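Local structure of carbon dioxide concentrating mechanism protein CcmK (Synechococcus elongatus, 4OX6) at residues Gln18-Leu23 with Ala58-Gly63. The protein is a shell protein of the carboxysome, a bacterial microcompartment, and probably forms hexameric building blocks of that shell. Numbering follows the deposited sequence.
Sequences QAIGSL and AVNIRG
R62 folds its side chain over the neighbouring strand and grips two backbone carbonyls there. CB lies by A19 O and Q18 OE1, and CG passes near A19 O. The chain then bends at chi2 and chi3. R62 CD comes 3.4 Å from A19 O and also meets the CD1 methyl of I20, where the two side chains cross at a slant. R62 NE donates to A19 O at 3.0 Å. It comes from above the carbonyl plane, while G63 N reaches the same oxygen from the opposite face. CZ sits by Q18 O. R62 NH2 donates to Q18 O at 2.8 Å, almost straight (173°), and this oxygen lies in the guanidinium plane. NH1 turns to E101 in a salt bridge and to I106 O. A leucine in place of R62 would probably leave Q18 O and E101 without these partners.

The segments 18-23 and 58-63 are antiparallel neighbours in the central strands of the BMC-domain sheet. G21 and I61 form a hydrogen-bonded pair, with I61 N 2.8 Å from G21 O. L23 and V59 form another; their side chains, with I61, lie on the face covered by helices 28-39 and 65-81.

I20, S22, N60 and R62 point to the other face. There S22 OG, anti to its own N (chi1 -174°), donates to N60 OD1 at 2.8 Å. N60 ND2 bonds S48 on the next strand, so both ends of the amide are held. F28 of a neighbouring subunit packs on A58 and N60.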
ATOM      1  N   GLN A  18      20.897  23.446  -7.671  1.00 21.76           N
ATOM      2  CA  GLN A  18      19.964  23.535  -6.525  1.00 17.00           C
ATOM      3  C   GLN A  18      19.947  22.356  -5.576  1.00 13.83           C
ATOM      4  O   GLN A  18      19.770  21.163  -5.931  1.00 13.95           O
ATOM      5  CB  GLN A  18      18.555  23.908  -6.979  1.00 19.48           C
ATOM      6  CG  GLN A  18      18.545  25.249  -7.680  1.00 25.04           C
ATOM      7  CD  GLN A  18      17.404  26.119  -7.200  1.00 32.38           C
ATOM      8  OE1 GLN A  18      16.280  25.639  -7.057  1.00 31.24           O
ATOM      9  NE2 GLN A  18      17.702  27.385  -6.862  1.00 33.77           N
ATOM     10  N   ALA A  19      20.090  22.711  -4.313  1.00 10.66           N
ATOM     11  CA  ALA A  19      19.929  21.747  -3.230  1.00  9.70           C
ATOM     12  C   ALA A  19      18.575  21.111  -3.213  1.00  9.71           C
ATOM     13  O   ALA A  19      17.596  21.684  -3.722  1.00 10.70           O
ATOM     14  CB  ALA A  19      20.142  22.426  -1.886  1.00 11.88           C
ATOM     15  N   ILE A  20      18.532  19.925  -2.598  1.00 10.09           N
ATOM     16  CA  ILE A  20      17.262  19.283  -2.233  1.00  9.68           C
ATOM     17  C   ILE A  20      17.149  19.191  -0.751  1.00  9.92           C
ATOM     18  O   ILE A  20      18.075  18.769  -0.038  1.00 12.03           O
ATOM     19  CB  ILE A  20      17.078  17.904  -2.933  1.00 18.41           C
ATOM     20  CG1 ILE A  20      15.887  17.056  -2.339  1.00 16.50           C
ATOM     21  CG2 ILE A  20      18.247  17.117  -2.818  1.00 15.63           C
ATOM     22  CD1 ILE A  20      14.559  17.475  -2.901  1.00 26.49           C
ATOM     23  N   GLY A  21      15.968  19.539  -0.237  1.00  8.69           N
ATOM     24  CA  GLY A  21      15.614  19.213   1.133  1.00  8.10           C
ATOM     25  C   GLY A  21      14.398  18.295   1.082  1.00  9.04           C
ATOM     26  O   GLY A  21      13.474  18.523   0.290  1.00  9.94           O
ATOM     27  N   SER A  22      14.430  17.270   1.938  1.00  8.61           N
ATOM     28  CA  SER A  22      13.282  16.350   2.037  1.00  7.59           C
ATOM     29  C   SER A  22      13.015  16.134   3.493  1.00  8.25           C
ATOM     30  O   SER A  22      13.873  15.887   4.275  1.00  9.31           O
ATOM     31  CB  SER A  22      13.624  15.042   1.354  1.00  8.68           C
ATOM     32  OG  SER A  22      12.494  14.149   1.283  1.00 10.03           O
ATOM     33  N   LEU A  23      11.725  16.240   3.826  1.00  8.43           N
ATOM     34  CA  LEU A  23      11.223  16.087   5.175  1.00  8.75           C
ATOM     35  C   LEU A  23      10.051  15.143   5.213  1.00  7.92           C
ATOM     36  O   LEU A  23       9.162  15.283   4.385  1.00  9.57           O
ATOM     37  CB  LEU A  23      10.857  17.493   5.726  1.00  9.26           C
ATOM     38  CG  LEU A  23      10.288  17.570   7.147  1.00 10.00           C
ATOM     39  CD1 LEU A  23      10.507  18.998   7.723  1.00 12.18           C
ATOM     40  CD2 LEU A  23       8.796  17.317   7.235  1.00  9.93           C
ATOM     41  N   ALA A  58       6.550  12.372   2.569  1.00  9.27           N
ATOM     42  CA  ALA A  58       7.710  13.249   2.479  1.00 10.35           C
ATOM     43  C   ALA A  58       7.415  14.379   1.529  1.00 11.31           C
ATOM     44  O   ALA A  58       6.759  14.202   0.498  1.00 12.49           O
ATOM     45  CB  ALA A  58       8.934  12.476   2.017  1.00 10.42           C
ATOM     46  N   VAL A  59       7.908  15.573   1.850  1.00  9.92           N
ATOM     47  CA  VAL A  59       7.828  16.735   0.944  1.00  8.85           C
ATOM     48  C   VAL A  59       9.248  17.074   0.499  1.00  8.65           C
ATOM     49  O   VAL A  59      10.181  17.039   1.302  1.00 10.17           O
ATOM     50  CB  VAL A  59       7.153  17.957   1.609  1.00 10.71           C
ATOM     51  CG1 VAL A  59       7.839  18.463   2.865  1.00  9.83           C
ATOM     52  CG2 VAL A  59       6.975  19.100   0.592  1.00 11.62           C
ATOM     53  N   ASN A  60       9.391  17.421  -0.762  1.00  7.98           N
ATOM     54  CA  ASN A  60      10.684  17.708  -1.398  1.00  8.85           C
ATOM     55  C   ASN A  60      10.698  19.135  -1.880  1.00  9.57           C
ATOM     56  O   ASN A  60       9.759  19.610  -2.569  1.00 10.12           O
ATOM     57  CB  ASN A  60      10.852  16.759  -2.570  1.00 10.51           C
ATOM     58  CG  ASN A  60      10.815  15.314  -2.112  1.00  9.58           C
ATOM     59  OD1 ASN A  60      11.582  14.930  -1.229  1.00 12.33           O
ATOM     60  ND2 ASN A  60       9.917  14.529  -2.687  1.00 10.92           N
ATOM     61  N   ILE A  61      11.710  19.883  -1.451  1.00  8.53           N
ATOM     62  CA  ILE A  61      11.903  21.275  -1.824  1.00 10.92           C
ATOM     63  C   ILE A  61      13.253  21.455  -2.517  1.00  9.29           C
ATOM     64  O   ILE A  61      14.238  20.717  -2.262  1.00 10.53           O
ATOM     65  CB  ILE A  61      11.759  22.201  -0.617  1.00  8.75           C
ATOM     66  CG1 ILE A  61      12.877  22.019   0.418  1.00  9.22           C
ATOM     67  CG2 ILE A  61      10.385  22.073   0.019  1.00 10.41           C
ATOM     68  CD1 ILE A  61      12.916  23.148   1.454  1.00 10.89           C
ATOM     69  N   ARG A  62      13.335  22.499  -3.327  1.00 10.22           N
ATOM     70  CA  ARG A  62      14.571  22.840  -4.024  1.00  9.32           C
ATOM     71  C   ARG A  62      14.885  24.313  -3.853  1.00 10.90           C
ATOM     72  O   ARG A  62      13.986  25.145  -3.856  1.00 11.27           O
ATOM     73  CB  ARG A  62      14.494  22.557  -5.517  1.00 11.09           C
ATOM     74  CG  ARG A  62      14.117  21.147  -5.913  1.00 11.55           C
ATOM     75  CD  ARG A  62      15.127  20.052  -5.478  1.00 10.03           C
ATOM     76  NE  ARG A  62      16.441  20.157  -6.080  1.00 12.08           N
ATOM     77  CZ  ARG A  62      16.758  19.727  -7.288  1.00 16.06           C
ATOM     78  NH1 ARG A  62      15.924  19.047  -8.016  1.00 14.27           N
ATOM     79  NH2 ARG A  62      17.999  19.884  -7.730  1.00 17.76           N
ATOM     80  N   GLY A  63      16.166  24.640  -3.745  1.00  9.98           N
ATOM     81  CA  GLY A  63      16.600  26.026  -3.698  1.00 11.75           C
ATOM     82  C   GLY A  63      18.083  26.073  -3.419  1.00 10.44           C
ATOM     83  O   GLY A  63      18.723  24.999  -3.332  1.00 11.00           O
TER
HETATM   84  O   HOH W   1      13.649  27.050  -6.355  1.00 23.93           O